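Local coordinates for protein ochratoxinase (Aspergillus niger, PDB 4C60) that hydrolyses the amide bond of the mycotoxin ochratoxin A, releasing phenylalanine, as a zinc-dependent carboxypeptidase with a preference for C-terminal aromatic residues, at residues W102-N107 / V132-Y137; S262-S267 / L283-R288; T287-E292 / L333-A338. One frame throughout, in Å; residues are numbered along the deposited sequence.

Contact 1 of 3, residues W102-N107 / V132-Y137; sequences WEALQN and VGPNVY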
loop_
_atom_site.group_PDB
_atom_site.type_symbol
_atom_site.label_atom_id
_atom_site.label_comp_id
_atom_site.label_asym_id
_atom_site.label_seq_id
_atom_site.Cartn_x
_atom_site.Cartn_y
_atom_site.Cartn_z
ATOM N N TRP F 102 7.660 39.909 5.033
ATOM C CA TRP F 102 7.484 41.249 5.552
ATOM C C TRP F 102 8.807 41.990 5.419
ATOM O O TRP F 102 8.861 43.122 4.939
ATOM C CB TRP F 102 7.051 41.205 7.018
ATOM C CG TRP F 102 6.758 42.552 7.629
ATOM C CD1 TRP F 102 5.574 43.216 7.597
ATOM C CD2 TRP F 102 7.663 43.378 8.348
ATOM N NE1 TRP F 102 5.688 44.405 8.246
ATOM C CE2 TRP F 102 6.970 44.538 8.706
ATOM C CE3 TRP F 102 9.009 43.256 8.715
ATOM C CZ2 TRP F 102 7.567 45.582 9.432
ATOM C CZ3 TRP F 102 9.607 44.305 9.456
ATOM C CH2 TRP F 102 8.878 45.439 9.808
ATOM N N GLU F 103 9.863 41.326 5.873
ATOM C CA GLU F 103 11.180 41.922 5.979
ATOM C C GLU F 103 11.743 42.295 4.599
ATOM O O GLU F 103 12.377 43.342 4.431
ATOM C CB GLU F 103 12.123 40.949 6.685
ATOM C CG GLU F 103 13.053 41.590 7.669
ATOM C CD GLU F 103 12.463 42.068 8.936
ATOM O OE1 GLU F 103 11.707 41.367 9.606
ATOM O OE2 GLU F 103 12.836 43.192 9.282
ATOM N N ALA F 104 11.464 41.441 3.622
ATOM C CA ALA F 104 11.810 41.675 2.217
ATOM C C ALA F 104 11.233 42.981 1.673
ATOM O O ALA F 104 11.942 43.792 1.057
ATOM C CB ALA F 104 11.292 40.535 1.367
ATOM N N LEU F 105 9.950 43.171 1.923
ATOM C CA LEU F 105 9.247 44.335 1.456
ATOM C C LEU F 105 9.743 45.597 2.153
ATOM O O LEU F 105 9.911 46.629 1.506
ATOM C CB LEU F 105 7.754 44.148 1.680
ATOM C CG LEU F 105 6.800 44.771 0.667
ATOM C CD1 LEU F 105 7.125 44.316 -0.742
ATOM C CD2 LEU F 105 5.377 44.388 1.052
ATOM N N GLN F 106 10.019 45.514 3.453
ATOM C CA GLN F 106 10.594 46.650 4.178
ATOM C C GLN F 106 11.978 47.039 3.665
ATOM O O GLN F 106 12.392 48.191 3.812
ATOM C CB GLN F 106 10.686 46.365 5.675
ATOM C CG GLN F 106 9.344 46.154 6.363
ATOM C CD GLN F 106 8.575 47.447 6.649
ATOM O OE1 GLN F 106 9.076 48.360 7.328
ATOM N NE2 GLN F 106 7.354 47.519 6.146
ATOM N N ASN F 107 12.680 46.095 3.042
ATOM C CA ASN F 107 13.976 46.381 2.421
ATOM C C ASN F 107 13.927 46.857 0.989
ATOM O O ASN F 107 14.974 47.033 0.382
ATOM C CB ASN F 107 14.872 45.139 2.455
ATOM C CG ASN F 107 15.624 45.036 3.747
ATOM O OD1 ASN F 107 16.709 45.589 3.889
ATOM N ND2 ASN F 107 14.991 44.414 4.747
ATOM N N VAL F 132 1.740 40.280 3.954
ATOM C CA VAL F 132 2.334 41.113 2.926
ATOM C C VAL F 132 3.642 40.534 2.441
ATOM O O VAL F 132 4.330 39.794 3.150
ATOM C CB VAL F 132 2.562 42.572 3.346
ATOM C CG1 VAL F 132 1.246 43.240 3.720
ATOM C CG2 VAL F 132 3.614 42.730 4.436
ATOM N N GLY F 133 3.997 40.887 1.220
ATOM C CA GLY F 133 5.287 40.471 0.705
ATOM C C GLY F 133 5.542 40.874 -0.723
ATOM O O GLY F 133 4.727 41.537 -1.349
ATOM N N PRO F 134 6.671 40.432 -1.260
ATOM C CA PRO F 134 6.958 40.671 -2.654
ATOM C C PRO F 134 6.032 39.876 -3.553
ATOM O O PRO F 134 5.398 38.926 -3.106
ATOM C CB PRO F 134 8.402 40.167 -2.820
ATOM C CG PRO F 134 8.934 39.933 -1.453
ATOM C CD PRO F 134 7.745 39.698 -0.571
ATOM N N ASN F 135 5.949 40.256 -4.823
ATOM C CA ASN F 135 5.449 39.347 -5.844
ATOM C C ASN F 135 6.307 38.102 -5.818
ATOM O O ASN F 135 7.545 38.200 -5.856
ATOM C CB ASN F 135 5.567 39.972 -7.215
ATOM C CG ASN F 135 4.611 41.111 -7.402
ATOM O OD1 ASN F 135 3.419 40.905 -7.517
ATOM N ND2 ASN F 135 5.137 42.327 -7.460
ATOM N N VAL F 136 5.683 36.933 -5.673
ATOM C CA VAL F 136 6.450 35.689 -5.604
ATOM C C VAL F 136 6.216 34.895 -6.875
ATOM O O VAL F 136 5.082 34.613 -7.231
ATOM C CB VAL F 136 6.108 34.868 -4.350
ATOM C CG1 VAL F 136 6.852 33.537 -4.350
ATOM C CG2 VAL F 136 6.457 35.654 -3.099
ATOM N N TYR F 137 7.304 34.611 -7.594
ATOM C CA TYR F 137 7.279 33.723 -8.744
ATOM C C TYR F 137 8.015 32.470 -8.313
ATOM O O TYR F 137 9.244 32.468 -8.186
ATOM C CB TYR F 137 7.956 34.362 -9.961
ATOM C CG TYR F 137 7.357 35.689 -10.398
ATOM C CD1 TYR F 137 7.735 36.863 -9.786
ATOM C CD2 TYR F 137 6.439 35.763 -11.432
ATOM C CE1 TYR F 137 7.205 38.076 -10.187
ATOM C CE2 TYR F 137 5.891 36.974 -11.839
ATOM C CZ TYR F 137 6.270 38.123 -11.212
ATOM O OH TYR F 137 5.771 39.347 -11.607
#

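Contact 2 of 3, residues S262-S267 / L283-R288; sequences SLEHVS and LYVATR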
loop_
_atom_site.group_PDB
_atom_site.type_symbol
_atom_site.label_atom_id
_atom_site.label_comp_id
_atom_site.label_asym_id
_atom_site.label_seq_id
_atom_site.Cartn_x
_atom_site.Cartn_y
_atom_site.Cartn_z
ATOM N N SER F 262 17.664 30.146 -18.038
ATOM C CA SER F 262 18.317 30.787 -16.925
ATOM C C SER F 262 19.264 29.792 -16.281
ATOM O O SER F 262 18.901 28.629 -16.031
ATOM C CB SER F 262 17.269 31.296 -15.925
ATOM O OG SER F 262 17.862 31.757 -14.711
ATOM N N LEU F 263 20.486 30.229 -16.005
ATOM C CA LEU F 263 21.442 29.371 -15.301
ATOM C C LEU F 263 21.861 29.976 -13.969
ATOM O O LEU F 263 22.037 31.191 -13.857
ATOM C CB LEU F 263 22.672 29.130 -16.162
ATOM C CG LEU F 263 22.412 28.526 -17.534
ATOM C CD1 LEU F 263 23.739 28.403 -18.274
ATOM C CD2 LEU F 263 21.697 27.178 -17.416
ATOM N N GLU F 264 22.031 29.112 -12.978
ATOM C CA GLU F 264 22.377 29.526 -11.629
ATOM C C GLU F 264 23.794 29.077 -11.261
ATOM O O GLU F 264 24.190 27.972 -11.593
ATOM C CB GLU F 264 21.395 28.931 -10.607
ATOM C CG GLU F 264 19.907 28.930 -10.962
ATOM C CD GLU F 264 19.380 30.333 -11.219
ATOM O OE1 GLU F 264 19.465 31.165 -10.274
ATOM O OE2 GLU F 264 18.852 30.605 -12.340
ATOM N N HIS F 265 24.540 29.957 -10.587
ATOM C CA HIS F 265 25.933 29.729 -10.196
ATOM C C HIS F 265 26.904 29.828 -11.380
ATOM O O HIS F 265 27.754 30.709 -11.423
ATOM C CB HIS F 265 26.102 28.378 -9.470
ATOM C CG HIS F 265 25.006 28.069 -8.503
ATOM N ND1 HIS F 265 24.677 28.902 -7.458
ATOM C CD2 HIS F 265 24.151 27.024 -8.433
ATOM C CE1 HIS F 265 23.660 28.389 -6.791
ATOM N NE2 HIS F 265 23.324 27.247 -7.362
ATOM N N VAL F 266 26.752 28.896 -12.321
ATOM C CA VAL F 266 27.477 28.877 -13.574
ATOM C C VAL F 266 28.984 28.933 -13.350
ATOM O O VAL F 266 29.705 29.564 -14.115
ATOM C CB VAL F 266 27.047 30.026 -14.511
ATOM C CG1 VAL F 266 27.039 29.552 -15.953
ATOM C CG2 VAL F 266 25.662 30.578 -14.154
ATOM N N SER F 267 29.458 28.208 -12.337
ATOM C CA SER F 267 30.836 28.342 -11.834
ATOM C C SER F 267 31.989 28.104 -12.824
ATOM O O SER F 267 33.056 28.701 -12.676
ATOM C CB SER F 267 31.044 27.409 -10.637
ATOM O OG SER F 267 30.231 27.814 -9.549
ATOM N N LEU F 283 19.849 33.831 -19.330
ATOM C CA LEU F 283 20.168 34.675 -18.190
ATOM C C LEU F 283 21.187 34.026 -17.244
ATOM O O LEU F 283 21.133 32.821 -16.981
ATOM C CB LEU F 283 18.889 34.998 -17.439
ATOM C CG LEU F 283 18.982 36.039 -16.353
ATOM C CD1 LEU F 283 19.242 37.390 -16.961
ATOM C CD2 LEU F 283 17.707 36.072 -15.531
ATOM N N TYR F 284 22.113 34.853 -16.760
ATOM C CA TYR F 284 23.198 34.456 -15.858
ATOM C C TYR F 284 22.928 34.986 -14.449
ATOM O O TYR F 284 22.965 36.201 -14.211
ATOM C CB TYR F 284 24.532 35.028 -16.373
ATOM C CG TYR F 284 25.811 34.449 -15.792
ATOM C CD1 TYR F 284 26.198 34.700 -14.484
ATOM C CD2 TYR F 284 26.670 33.712 -16.586
ATOM C CE1 TYR F 284 27.392 34.189 -13.973
ATOM C CE2 TYR F 284 27.859 33.208 -16.100
ATOM C CZ TYR F 284 28.226 33.446 -14.794
ATOM O OH TYR F 284 29.417 32.916 -14.337
ATOM N N VAL F 285 22.690 34.074 -13.515
ATOM C CA VAL F 285 22.476 34.417 -12.111
ATOM C C VAL F 285 23.557 33.769 -11.256
ATOM O O VAL F 285 23.539 32.567 -11.052
ATOM C CB VAL F 285 21.100 33.947 -11.629
ATOM C CG1 VAL F 285 20.835 34.457 -10.212
ATOM C CG2 VAL F 285 20.022 34.430 -12.596
ATOM N N ALA F 286 24.497 34.586 -10.790
ATOM C CA ALA F 286 25.771 34.109 -10.261
ATOM C C ALA F 286 25.676 33.575 -8.838
ATOM O O ALA F 286 26.343 32.602 -8.502
ATOM C CB ALA F 286 26.818 35.210 -10.329
ATOM N N THR F 287 24.844 34.212 -8.017
ATOM C CA THR F 287 24.757 33.870 -6.605
ATOM C C THR F 287 26.117 33.876 -5.890
ATOM O O THR F 287 26.477 32.906 -5.212
ATOM C CB THR F 287 24.237 32.399 -6.465
ATOM O OG1 THR F 287 23.711 31.914 -7.727
ATOM C CG2 THR F 287 23.184 32.295 -5.428
ATOM N N ARG F 288 26.837 34.978 -5.981
ATOM C CA ARG F 288 28.156 35.053 -5.403
ATOM C C ARG F 288 28.122 34.973 -3.874
ATOM O O ARG F 288 29.081 34.503 -3.267
ATOM C CB ARG F 288 28.861 36.323 -5.880
ATOM C CG ARG F 288 30.301 36.489 -5.401
ATOM C CD ARG F 288 31.246 35.452 -5.978
ATOM N NE ARG F 288 32.525 35.435 -5.278
ATOM C CZ ARG F 288 33.566 34.661 -5.612
ATOM N NH1 ARG F 288 33.504 33.829 -6.640
ATOM N NH2 ARG F 288 34.678 34.726 -4.901
HETATM O O HOH W 1 29.758 32.646 -11.900
#

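Contact 3 of 3, residues T287-E292 / L333-A338; sequences TRSVIE and LGTDTA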
loop_
_atom_site.group_PDB
_atom_site.type_symbol
_atom_site.label_atom_id
_atom_site.label_comp_id
_atom_site.label_asym_id
_atom_site.label_seq_id
_atom_site.Cartn_x
_atom_site.Cartn_y
_atom_site.Cartn_z
ATOM N N THR F 287 24.844 34.212 -8.017
ATOM C CA THR F 287 24.757 33.870 -6.605
ATOM C C THR F 287 26.117 33.876 -5.890
ATOM O O THR F 287 26.477 32.906 -5.212
ATOM C CB THR F 287 24.237 32.399 -6.465
ATOM O OG1 THR F 287 23.711 31.914 -7.727
ATOM C CG2 THR F 287 23.184 32.295 -5.428
ATOM N N ARG F 288 26.837 34.978 -5.981
ATOM C CA ARG F 288 28.156 35.053 -5.403
ATOM C C ARG F 288 28.122 34.973 -3.874
ATOM O O ARG F 288 29.081 34.503 -3.267
ATOM C CB ARG F 288 28.861 36.323 -5.880
ATOM C CG ARG F 288 30.301 36.489 -5.401
ATOM C CD ARG F 288 31.246 35.452 -5.978
ATOM N NE ARG F 288 32.525 35.435 -5.278
ATOM C CZ ARG F 288 33.566 34.661 -5.612
ATOM N NH1 ARG F 288 33.504 33.829 -6.640
ATOM N NH2 ARG F 288 34.678 34.726 -4.901
ATOM N N SER F 289 27.028 35.425 -3.261
ATOM C CA SER F 289 26.871 35.433 -1.797
ATOM C C SER F 289 27.137 34.074 -1.181
ATOM O O SER F 289 27.765 33.963 -0.130
ATOM C CB SER F 289 25.455 35.877 -1.401
ATOM O OG SER F 289 25.253 37.254 -1.665
ATOM N N VAL F 290 26.646 33.045 -1.853
ATOM C CA VAL F 290 26.804 31.669 -1.417
ATOM C C VAL F 290 28.272 31.253 -1.329
ATOM O O VAL F 290 28.656 30.560 -0.377
ATOM C CB VAL F 290 25.957 30.736 -2.329
ATOM C CG1 VAL F 290 26.739 29.554 -2.897
ATOM C CG2 VAL F 290 24.735 30.262 -1.562
ATOM N N ILE F 291 29.082 31.676 -2.305
ATOM C CA ILE F 291 30.516 31.392 -2.287
ATOM C C ILE F 291 31.225 32.225 -1.205
ATOM O O ILE F 291 32.114 31.713 -0.500
ATOM C CB ILE F 291 31.178 31.608 -3.675
ATOM C CG1 ILE F 291 30.894 30.427 -4.601
ATOM C CG2 ILE F 291 32.689 31.739 -3.561
ATOM C CD1 ILE F 291 29.653 30.592 -5.446
ATOM N N GLU F 292 30.823 33.489 -1.061
ATOM C CA GLU F 292 31.460 34.374 -0.091
ATOM C C GLU F 292 31.251 33.899 1.343
ATOM O O GLU F 292 32.143 34.062 2.183
ATOM C CB GLU F 292 30.968 35.814 -0.249
ATOM C CG GLU F 292 31.383 36.483 -1.555
ATOM C CD GLU F 292 32.881 36.659 -1.703
ATOM O OE1 GLU F 292 33.609 36.704 -0.689
ATOM O OE2 GLU F 292 33.336 36.768 -2.851
ATOM N N LEU F 333 20.577 39.431 -10.541
ATOM C CA LEU F 333 21.108 39.159 -9.214
ATOM C C LEU F 333 20.223 38.190 -8.428
ATOM O O LEU F 333 18.983 38.281 -8.450
ATOM C CB LEU F 333 21.297 40.452 -8.431
ATOM C CG LEU F 333 22.278 41.473 -9.006
ATOM C CD1 LEU F 333 22.564 42.542 -7.968
ATOM C CD2 LEU F 333 23.580 40.823 -9.457
ATOM N N GLY F 334 20.888 37.248 -7.754
ATOM C CA GLY F 334 20.234 36.305 -6.867
ATOM C C GLY F 334 21.180 35.969 -5.742
ATOM O O GLY F 334 22.386 35.931 -5.939
ATOM N N THR F 335 20.640 35.706 -4.564
ATOM C CA THR F 335 21.467 35.501 -3.359
ATOM C C THR F 335 21.586 34.022 -2.908
ATOM O O THR F 335 22.633 33.614 -2.390
ATOM C CB THR F 335 20.916 36.343 -2.194
ATOM O OG1 THR F 335 20.733 37.699 -2.621
ATOM C CG2 THR F 335 21.862 36.329 -1.011
ATOM N N ASP F 336 20.537 33.229 -3.171
ATOM C CA ASP F 336 20.402 31.872 -2.648
ATOM C C ASP F 336 20.263 31.919 -1.119
ATOM O O ASP F 336 21.058 31.329 -0.388
ATOM C CB ASP F 336 21.571 30.977 -3.087
ATOM C CG ASP F 336 21.240 29.493 -3.022
ATOM O OD1 ASP F 336 20.275 29.107 -2.309
ATOM O OD2 ASP F 336 21.945 28.707 -3.686
ATOM N N THR F 337 19.207 32.575 -0.649
ATOM C CA THR F 337 18.927 32.681 0.780
ATOM C C THR F 337 17.413 32.605 1.070
ATOM O O THR F 337 16.588 32.535 0.160
ATOM C CB THR F 337 19.515 34.000 1.330
ATOM O OG1 THR F 337 19.528 33.994 2.757
ATOM C CG2 THR F 337 18.725 35.207 0.841
ATOM N N ALA F 338 17.071 32.545 2.353
ATOM C CA ALA F 338 15.676 32.585 2.782
ATOM C C ALA F 338 15.110 34.004 2.587
ATOM O O ALA F 338 15.870 34.964 2.587
ATOM C CB ALA F 338 15.563 32.172 4.240
HETATM O O HOH W 2 23.777 36.498 -8.415
#

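Contact 1 of 3, residues W102-N107 / V132-Y137
L105 and G133 show how a branched side chain can lie along the backbone of a glycine where a helix passes over a loop. Both methyls of the leucine take part: CD1 of L105 rests 3.7 Å from G133 O, while CD2 lies 3.8 Å from both G133 N and G133 O and reaches back to V132 CB at 4.1 Å. The G133 carbonyl oxygen also accepts a hydrogen bond from K416 NZ, so the leucine packs against a peptide whose polar end is already engaged. One turn back along the helix, W102 and V132 lie side by side and point the same way. The indole sets off away from the loop, with CG anti to the backbone N (chi1 -176°), and it is the pyrrole corner, W102 CD1, that meets V132 CG2 at 3.8 Å, obliquely to the ring. Q106 CG lies over one face of the indole, towards its rim, NE1 is hydrogen-bonded to P428 O, and the ring meets W429 of a second subunit edge to face. The backbones come nearest at W102 and G133, CA to CA 5.4 Å. A104 makes the third contact: its CB touches P134 CG at 3.7 Å, and Y112 of strand 109-114 packs against both residues. F421 likewise packs on both L105 and V132. The contact thus joins the end of helix 90-106 to the lead-in of strand 135-138, which runs parallel to strand 109-114, as expected of successive beta-alpha units in a TIM barrel.

Contact 2 of 3, residues S262-S267 / L283-R288
S262-E264 and L283-V285 run parallel in register, tied by L263 N to L283 O at 2.8 Å, V285 N to L263 O at 3.0 Å, and a more bent bond (143°) from H265 N to V285 O just past the corner that ends the first strand. S262, E264, L283 and V285 share one face of this sheet, L263 and Y284 the other. On the first face E264 and V285 lie side by side. The glutamate chain folds at chi2 (-59°), which brings its carboxylate back alongside the valine, E264 OE1 standing 3.5 Å from V285 CB. The same carboxylate accepts a bond from S262 OG at 2.8 Å through E264 OE2, the oxygen that R113 and S243 also hold, while OE1 bonds H69 ND1. Buried and gripped at both oxygens, E264 is a second-shell residue that probably helps to orient the ring of H69, a ligand of the first zinc. Strands 262-263 and 283-285, with helix 271-280 between them, form a beta-alpha-beta crossover of the TIM barrel, and it is just beyond the first strand that H265, a ligand of the second zinc, is placed. Just past the corner at E264, H265 has a positive phi (74°); its CA makes a CH-O contact with A286 O, and its ring stacks on that of H247. The next residue, V266, turns to the segment 283-288: CG2 stands 3.8 Å from the centroid of the Y284 ring, almost on the ring normal, in a CH-pi contact, and CB touches Y284 CZ nearer the rim. Beyond that ring, a water bonded to Y284 OH donates to H265 O at 2.8 Å, bridging tyrosine tip and histidine backbone.

Contact 3 of 3, residues T287-E292 / L333-A338
D336 and V290 meet across the start of helix 288-297, and the aspartate can be followed outward atom by atom. D336 CB lies 3.6 Å from V290 CG2. The next atom, CG, is anti to the backbone N (chi1 -159°), a torsion that runs the carboxylate along the same methyl: V290 CG2 is 3.9 Å from D336 CG and 3.8 Å from D336 OD2, so one valine methyl flanks the group from root to tip. D336 is an active-site residue, and its side chain also packs on H71, a ligand of the first zinc. It sits in the loop after strand 331-332, the place at the end of the last barrel strand where metal-dependent amidohydrolases carry their catalytic aspartate. Just before it, T335 turns CG2 towards S289, touching both S289 CB and S289 OG at 3.6 Å; the two hydroxyls look elsewhere, S289 OG to E346 and T335 OG1 to D67. No direct hydrogen bond links the segments. Instead a water accepts from T287 N at 2.6 Å and from G334 N at 3.1 Å, and beside it T287 CA makes a CH-O contact with G334 O.

In the fold
Contacts 2 and 3 are neighbouring parts of the two-zinc active site. Their centres lie about 10 Å apart, they share T287 and R288, and strand 283-285 leads directly into helix 288-297. They also touch at the active site: H265 CE1, on a ligand of the second zinc, lies 3.6 Å from OD2 of the active-site D336, while V285 CG1 packs at 3.7 Å on G334 N. Contact 1 stands apart from the annotated sites. Its centre is about 22 Å from that of contact 2, across the centre of the chain, and about 17 Å from that of contact 3, with nearest atoms about 11 Å and 7 Å away.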